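PDB 3G16: SnoaL-like domain-containing protein from Methylibium petroleiphilum PM1, which is of unknown function but has a SnoaL-like, cystatin-type fold of the NTF2 clan, a scaffold whose curved sheet often encloses a pocket for small molecules. Local coordinates for residues H60-R63 with T64-E67; H93-T96 with N97-K100; G146-V149 with T150-K154. All coordinates share one frame; numbering follows the deposited sequence.

Contact 1: residues H60-R63 with T64-E67; sequences HRWR and TAVE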
loop_
_atom_site.group_PDB
_atom_site.type_symbol
_atom_site.label_atom_id
_atom_site.label_comp_id
_atom_site.label_asym_id
_atom_site.label_seq_id
_atom_site.Cartn_x
_atom_site.Cartn_y
_atom_site.Cartn_z
ATOM N N HIS A 60 20.838 -0.989 -8.227
ATOM C CA HIS A 60 22.075 -0.631 -7.545
ATOM C C HIS A 60 21.806 -0.306 -6.081
ATOM O O HIS A 60 22.580 -0.707 -5.184
ATOM C CB HIS A 60 22.734 0.563 -8.254
ATOM C CG HIS A 60 24.072 0.909 -7.689
ATOM N ND1 HIS A 60 25.063 -0.045 -7.605
ATOM C CD2 HIS A 60 24.623 2.076 -7.270
ATOM C CE1 HIS A 60 26.167 0.516 -7.142
ATOM N NE2 HIS A 60 25.918 1.785 -6.894
ATOM N N ARG A 61 20.724 0.432 -5.828
ATOM C CA ARG A 61 20.439 0.874 -4.476
ATOM C C ARG A 61 20.011 -0.293 -3.587
ATOM O O ARG A 61 20.437 -0.380 -2.443
ATOM C CB ARG A 61 19.466 2.059 -4.515
ATOM C CG ARG A 61 20.179 3.315 -5.141
ATOM C CD ARG A 61 19.290 4.425 -5.539
ATOM N NE ARG A 61 19.987 5.307 -6.464
ATOM C CZ ARG A 61 19.441 6.404 -7.001
ATOM N NH1 ARG A 61 18.267 6.865 -6.584
ATOM N NH2 ARG A 61 20.115 7.100 -7.907
ATOM N N TRP A 62 19.257 -1.242 -4.130
ATOM C CA TRP A 62 18.924 -2.418 -3.319
ATOM C C TRP A 62 20.166 -3.282 -3.119
ATOM O O TRP A 62 20.336 -3.841 -2.044
ATOM C CB TRP A 62 17.791 -3.226 -3.891
ATOM C CG TRP A 62 16.467 -2.577 -3.943
ATOM C CD1 TRP A 62 15.526 -2.769 -4.903
ATOM C CD2 TRP A 62 15.883 -1.635 -3.008
ATOM N NE1 TRP A 62 14.401 -2.038 -4.644
ATOM C CE2 TRP A 62 14.589 -1.339 -3.487
ATOM C CE3 TRP A 62 16.297 -1.021 -1.806
ATOM C CZ2 TRP A 62 13.726 -0.468 -2.830
ATOM C CZ3 TRP A 62 15.399 -0.156 -1.145
ATOM C CH2 TRP A 62 14.148 0.123 -1.686
ATOM N N ARG A 63 21.073 -3.402 -4.097
ATOM C CA ARG A 63 22.284 -4.152 -3.880
ATOM C C ARG A 63 23.070 -3.521 -2.718
ATOM O O ARG A 63 23.569 -4.237 -1.836
ATOM C CB ARG A 63 23.132 -4.145 -5.126
ATOM C CG ARG A 63 24.476 -4.831 -4.890
ATOM C CD ARG A 63 25.385 -4.518 -5.949
ATOM N NE ARG A 63 26.728 -4.972 -5.688
ATOM C CZ ARG A 63 27.755 -4.439 -6.309
ATOM N NH1 ARG A 63 27.545 -3.422 -7.168
ATOM N NH2 ARG A 63 28.974 -4.898 -6.060
ATOM N N THR A 64 23.147 -2.198 -2.668
ATOM C CA THR A 64 23.817 -1.479 -1.600
ATOM C C THR A 64 23.178 -1.806 -0.247
ATOM O O THR A 64 23.859 -1.998 0.765
ATOM C CB THR A 64 23.715 0.040 -1.888
ATOM O OG1 THR A 64 24.357 0.326 -3.145
ATOM C CG2 THR A 64 24.343 0.857 -0.772
ATOM N N ALA A 65 21.851 -1.848 -0.244
ATOM C CA ALA A 65 21.124 -2.121 0.988
ATOM C C ALA A 65 21.454 -3.506 1.510
ATOM O O ALA A 65 21.639 -3.705 2.732
ATOM C CB ALA A 65 19.610 -1.996 0.787
ATOM N N VAL A 66 21.476 -4.496 0.635
ATOM C CA VAL A 66 21.842 -5.843 1.097
ATOM C C VAL A 66 23.247 -5.855 1.706
ATOM O O VAL A 66 23.495 -6.426 2.771
ATOM C CB VAL A 66 21.718 -6.853 -0.042
ATOM C CG1 VAL A 66 22.385 -8.240 0.291
ATOM C CG2 VAL A 66 20.247 -6.996 -0.422
ATOM N N GLU A 67 24.176 -5.186 1.026
ATOM C CA GLU A 67 25.567 -5.198 1.472
ATOM C C GLU A 67 25.757 -4.499 2.775
ATOM O O GLU A 67 26.512 -4.994 3.654
ATOM C CB GLU A 67 26.466 -4.539 0.427
ATOM C CG GLU A 67 26.572 -5.336 -0.819
ATOM C CD GLU A 67 27.334 -4.659 -1.937
ATOM O OE1 GLU A 67 27.503 -3.409 -1.869
ATOM O OE2 GLU A 67 27.640 -5.376 -2.903
#

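Contact 2: residues H93-T96 with N97-K100; sequences HFKT and NQDK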
loop_
_atom_site.group_PDB
_atom_site.type_symbol
_atom_site.label_atom_id
_atom_site.label_comp_id
_atom_site.label_asym_id
_atom_site.label_seq_id
_atom_site.Cartn_x
_atom_site.Cartn_y
_atom_site.Cartn_z
ATOM N N HIS A 93 10.687 -5.485 5.035
ATOM C CA HIS A 93 12.089 -5.187 4.812
ATOM C C HIS A 93 12.788 -5.420 6.166
ATOM O O HIS A 93 12.651 -4.624 7.110
ATOM C CB HIS A 93 12.236 -3.741 4.315
ATOM C CG HIS A 93 13.656 -3.316 4.077
ATOM N ND1 HIS A 93 13.971 -2.086 3.533
ATOM C CD2 HIS A 93 14.828 -3.977 4.235
ATOM C CE1 HIS A 93 15.295 -1.989 3.453
ATOM N NE2 HIS A 93 15.838 -3.128 3.861
ATOM N N PHE A 94 13.504 -6.528 6.284
ATOM C CA PHE A 94 14.270 -6.847 7.465
ATOM C C PHE A 94 15.637 -6.212 7.292
ATOM O O PHE A 94 16.387 -6.591 6.413
ATOM C CB PHE A 94 14.442 -8.360 7.640
ATOM C CG PHE A 94 13.183 -9.076 8.045
ATOM C CD1 PHE A 94 12.768 -9.036 9.345
ATOM C CD2 PHE A 94 12.426 -9.775 7.117
ATOM C CE1 PHE A 94 11.587 -9.687 9.738
ATOM C CE2 PHE A 94 11.247 -10.430 7.497
ATOM C CZ PHE A 94 10.846 -10.345 8.818
ATOM N N LYS A 95 15.944 -5.220 8.120
ATOM C CA LYS A 95 17.266 -4.565 8.097
ATOM C C LYS A 95 18.084 -5.367 9.096
ATOM O O LYS A 95 18.345 -4.947 10.222
ATOM C CB LYS A 95 17.133 -3.097 8.483
ATOM C CG LYS A 95 16.335 -2.331 7.479
ATOM C CD LYS A 95 16.036 -0.981 8.018
ATOM C CE LYS A 95 15.259 -0.180 7.111
ATOM N NZ LYS A 95 15.143 1.121 7.844
ATOM N N THR A 96 18.518 -6.535 8.654
ATOM C CA THR A 96 19.065 -7.538 9.512
ATOM C C THR A 96 20.162 -7.049 10.419
ATOM O O THR A 96 20.151 -7.307 11.647
ATOM C CB THR A 96 19.568 -8.740 8.666
ATOM O OG1 THR A 96 18.548 -9.089 7.722
ATOM C CG2 THR A 96 19.939 -9.961 9.566
ATOM N N ASN A 97 21.129 -6.351 9.817
ATOM C CA ASN A 97 22.315 -5.976 10.580
ATOM C C ASN A 97 22.061 -4.859 11.579
ATOM O O ASN A 97 22.911 -4.628 12.449
ATOM C CB ASN A 97 23.433 -5.603 9.625
ATOM C CG ASN A 97 23.874 -6.756 8.741
ATOM O OD1 ASN A 97 23.579 -7.929 8.985
ATOM N ND2 ASN A 97 24.572 -6.394 7.672
ATOM N N GLN A 98 20.934 -4.202 11.475
ATOM C CA GLN A 98 20.505 -3.156 12.429
ATOM C C GLN A 98 19.480 -3.690 13.431
ATOM O O GLN A 98 19.050 -2.951 14.342
ATOM C CB GLN A 98 19.866 -1.990 11.690
ATOM C CG GLN A 98 20.842 -1.267 10.788
ATOM C CD GLN A 98 20.191 -0.139 10.050
ATOM O OE1 GLN A 98 18.982 -0.159 9.755
ATOM N NE2 GLN A 98 21.001 0.874 9.706
ATOM N N ASP A 99 19.067 -4.945 13.275
ATOM C CA ASP A 99 18.024 -5.544 14.052
ATOM C C ASP A 99 16.758 -4.667 14.012
ATOM O O ASP A 99 16.121 -4.413 15.039
ATOM C CB ASP A 99 18.468 -5.775 15.509
ATOM C CG ASP A 99 17.577 -6.773 16.235
ATOM O OD1 ASP A 99 17.044 -7.700 15.565
ATOM O OD2 ASP A 99 17.445 -6.651 17.474
ATOM N N LYS A 100 16.395 -4.234 12.808
ATOM C CA LYS A 100 15.190 -3.428 12.604
ATOM C C LYS A 100 14.319 -4.078 11.560
ATOM O O LYS A 100 14.789 -4.847 10.691
ATOM C CB LYS A 100 15.517 -2.009 12.157
ATOM C CG LYS A 100 16.287 -1.292 13.246
ATOM C CD LYS A 100 16.705 0.086 12.898
ATOM C CE LYS A 100 15.594 1.047 13.071
ATOM N NZ LYS A 100 16.179 2.395 13.381
HETATM O O HOH W 1 17.557 1.937 8.888
HETATM O O HOH W 2 19.240 -9.038 13.443
#

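Contact 3: residues G146-V149 with T150-K154; sequences GYRV and TSPRK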
loop_
_atom_site.group_PDB
_atom_site.type_symbol
_atom_site.label_atom_id
_atom_site.label_comp_id
_atom_site.label_asym_id
_atom_site.label_seq_id
_atom_site.Cartn_x
_atom_site.Cartn_y
_atom_site.Cartn_z
ATOM N N GLY A 146 -3.025 13.390 -12.522
ATOM C CA GLY A 146 -4.469 13.406 -12.357
ATOM C C GLY A 146 -4.978 13.104 -10.965
ATOM O O GLY A 146 -6.169 12.904 -10.772
ATOM N N TYR A 147 -4.068 13.059 -9.992
ATOM C CA TYR A 147 -4.449 12.864 -8.613
ATOM C C TYR A 147 -4.926 14.206 -8.041
ATOM O O TYR A 147 -4.468 15.277 -8.436
ATOM C CB TYR A 147 -3.241 12.418 -7.770
ATOM C CG TYR A 147 -2.767 10.981 -7.912
ATOM C CD1 TYR A 147 -2.401 10.429 -9.113
ATOM C CD2 TYR A 147 -2.650 10.184 -6.785
ATOM C CE1 TYR A 147 -1.993 9.137 -9.217
ATOM C CE2 TYR A 147 -2.214 8.886 -6.861
ATOM C CZ TYR A 147 -1.870 8.349 -8.079
ATOM O OH TYR A 147 -1.436 7.045 -8.215
ATOM N N ARG A 148 -5.826 14.186 -7.072
ATOM C CA ARG A 148 -6.198 15.404 -6.434
ATOM C C ARG A 148 -5.012 15.928 -5.632
ATOM O O ARG A 148 -4.278 15.145 -4.970
ATOM C CB ARG A 148 -7.366 15.195 -5.439
ATOM C CG ARG A 148 -8.737 15.110 -5.994
ATOM C CD ARG A 148 -9.136 16.384 -6.722
ATOM N NE ARG A 148 -9.447 17.655 -6.012
ATOM C CZ ARG A 148 -10.613 18.298 -6.123
ATOM N NH1 ARG A 148 -11.606 17.752 -6.804
ATOM N NH2 ARG A 148 -10.813 19.474 -5.543
ATOM N N VAL A 149 -4.867 17.244 -5.595
ATOM C CA VAL A 149 -3.828 17.909 -4.884
ATOM C C VAL A 149 -4.358 18.669 -3.671
ATOM O O VAL A 149 -3.712 18.694 -2.634
ATOM C CB VAL A 149 -3.001 18.808 -5.816
ATOM C CG1 VAL A 149 -2.075 19.684 -5.027
ATOM C CG2 VAL A 149 -2.230 17.905 -6.793
ATOM N N THR A 150 -5.548 19.245 -3.794
ATOM C CA THR A 150 -6.178 19.963 -2.673
ATOM C C THR A 150 -7.536 19.307 -2.381
ATOM O O THR A 150 -8.143 18.686 -3.239
ATOM C CB THR A 150 -6.260 21.450 -2.933
ATOM O OG1 THR A 150 -6.935 21.676 -4.138
ATOM C CG2 THR A 150 -4.849 22.059 -3.084
ATOM N N SER A 151 -7.994 19.465 -1.160
ATOM C CA SER A 151 -9.200 18.830 -0.714
ATOM C C SER A 151 -10.397 19.111 -1.584
ATOM O O SER A 151 -10.667 20.269 -1.887
ATOM C CB SER A 151 -9.563 19.342 0.658
ATOM O OG SER A 151 -10.769 18.708 1.053
ATOM N N PRO A 152 -11.130 18.069 -1.987
ATOM C CA PRO A 152 -12.405 18.270 -2.678
ATOM C C PRO A 152 -13.438 19.093 -1.897
ATOM O O PRO A 152 -14.404 19.593 -2.524
ATOM C CB PRO A 152 -12.861 16.834 -2.936
ATOM C CG PRO A 152 -11.602 16.100 -3.087
ATOM C CD PRO A 152 -10.742 16.653 -2.023
ATOM N N ARG A 153 -13.248 19.292 -0.605
ATOM C CA ARG A 153 -14.125 20.132 0.160
ATOM C C ARG A 153 -13.873 21.618 -0.010
ATOM O O ARG A 153 -14.683 22.465 0.414
ATOM C CB ARG A 153 -14.152 19.758 1.645
ATOM C CG ARG A 153 -14.552 18.336 1.922
ATOM C CD ARG A 153 -14.862 18.159 3.389
ATOM N NE ARG A 153 -15.094 16.753 3.744
ATOM C CZ ARG A 153 -16.199 16.051 3.486
ATOM N NH1 ARG A 153 -17.250 16.623 2.949
ATOM N NH2 ARG A 153 -16.235 14.780 3.785
ATOM N N LYS A 154 -12.724 21.962 -0.583
ATOM C CA LYS A 154 -12.393 23.369 -0.892
ATOM C C LYS A 154 -12.827 23.697 -2.319
ATOM O O LYS A 154 -12.468 22.947 -3.255
ATOM C CB LYS A 154 -10.884 23.630 -0.776
ATOM C CG LYS A 154 -10.393 23.509 0.654
ATOM C CD LYS A 154 -8.864 23.572 0.777
ATOM C CE LYS A 154 -8.436 23.690 2.219
ATOM N NZ LYS A 154 -6.926 23.790 2.256
HETATM O O HOH W 3 -9.772 21.619 -4.033
#

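Contact 1: residues H60-R63 with T64-E67
Arg63 and Glu67 meet through their side-chain ends, one turn apart on helix 55-69, which lies against the curved sheet of the SnoaL-like (NTF2-type) fold. The side chains slant across one another, with the guanidinium and carboxylate planes turned 72° apart. Of the carboxylate oxygens OE2 makes the bridge, standing 3.0 Å from Arg63 NE, while Glu67 OE1 lies over one face of the Arg63 guanidinium. The charges therefore form a salt bridge, but the hydrogen bond within it is weak because the N-H...OE2 angle is only 124°. The arginine reaches this position with CG anti to its own backbone N (chi1 175°) and its chain extended out to NE. Its NH1 bridges instead to Glu28, whose OE2 also accepts from His60 ND1, tying the outer side of this helix to the neighbouring helix 28-32.

Thr64, by contrast, turns its hydroxyl on the backbone. It was modelled in two conformers, and in the one described here its OG1 donates to His60 O at 2.9 Å, while Thr64 N makes the ordinary helical bond to the same oxygen at 3.0 Å. In this conformer His60 O has two donors, from opposite faces of its carbonyl plane, and OG1 lies over the centre of the His60 imidazole, 4.3 Å above its plane; how fully either OG1 contact is populated is uncertain.

On the inner side Trp62 is buried, its NE1 bonded to Tyr19 OH and its ring meeting Trp73 and Phe52 edge-to-face. An unidentified bound molecule lies about 3 Å from its side chain, consistent with Trp62 lining a pocket. Within the helix the indole is touched at its edge, near the ring plane, by the methyl group of Ala65, with Trp62 CE3 and Ala65 CB 4.3 Å apart.

Contact 2: residues H93-T96 with N97-K100
Lys95 and Lys100 form the last antiparallel pair of a beta hairpin, the hydrogen-bonded pair at which strand 86-95 turns back into strand 100-111. Lys95 N donates to Lys100 O at 2.8 Å, whereas the return bond from Lys100 N to Lys95 O is straight but long at 3.3 Å, and weak. Lys95 O has a further donor in Gln98 N at 3.0 Å, within the 3-10 turn. Asp99 N donates to Thr96 O at 3.1 Å.

Asp99 and Lys100 both face Lys95, which makes this a G1 beta bulge; the positive phi of Asp99 (53°) places it in the left-handed region suited to the bulge's first position. Just before the turn, Lys95 is also the centre of an inverse gamma turn.

Among the side chains, Lys95 and Gln98 lean across each other on the flank of the turn. The amide oxygen OE1 of Gln98 meets the lysine's aliphatic stem, 3.5 Å from Lys95 CD, and not its ammonium group. A water joins the polar ends, accepting from Lys95 NZ at 2.8 Å and donating to Gln98 OE1 at 2.7 Å. The ammonium group is also bonded to Gln128 of the second subunit. Two residues back along the strand, the His93 ring has Lys95 CG over one face, 3.7 Å above the plane and offset toward the rim; CG is put there by standing anti to the carbonyl carbon (chi1 -65°), and the chain runs on extended beyond it. His93 NE2 is held by Ser71 OG of the adjoining edge strand, and Thr96 OG1 by Gly70 O, just before that strand, and by Ser151 of the second subunit. A second water donates to Thr96 O and, weakly, to Asp99 OD1.

Contact 3: residues G146-V149 with T150-K154
Arg148 folds back over Thr150 and Pro152, and a single direct hydrogen bond joins the two segments: Arg148 NE donates to Thr150 O at 3.2 Å. The nitrogen lies nearly along the C=O axis, and the N-H...O angle is 147°. Bends at chi2 and chi3 (-61° and -72°) bring the guanidinium back over the chain.

The van der Waals contact is made by a face of the guanidinium. Pro152 CG sits 3.8 Å above the centre of its plane, the two side chains running past each other in opposite directions.

Water supplies the third link. One molecule, in plane at the guanidinium edge, accepts from Arg148 NH2 at 2.8 Å, donates to Ser151 O at 2.7 Å and is bonded to Thr150 OG1 at 2.8 Å. With Arg148 cut back to an alanine, Thr150 O is likely to lose this donor, the bridging water its NH2 partner, and Pro152 the flat group over its ring.

Beyond the arginine, Ser151 OG accepts from Arg153 N at 3.0 Å and bonds Thr96 OG1 of the second subunit, while Lys154 NZ forms a salt bridge to Asp99 of that subunit. With Lys154 N bonded to Ser151 O at 3.0 Å, a type I beta turn over 151-154 overlaps an ST turn from Ser151 to Arg153, in a C-terminal arm laid against the partner chain.

Contacts 1 and 2 lie on the same side of the chain's centre, their centres about 13 Å apart; contact 3 lies far off in the C-terminal arm, its centre about 36 Å from that of contact 1. Contact 1 is a surface contact along one helix, with a salt bridge outside and an indole inside. Contact 2, partly buried, joins two sheet strands and rests mainly on backbone bonds. Contact 3, also at the surface, has no regular helix or strand and relies on one arginine and water. The dimer brings them together: Arg153 of the second subunit packs on Val66 of contact 1 and Thr96 of contact 2.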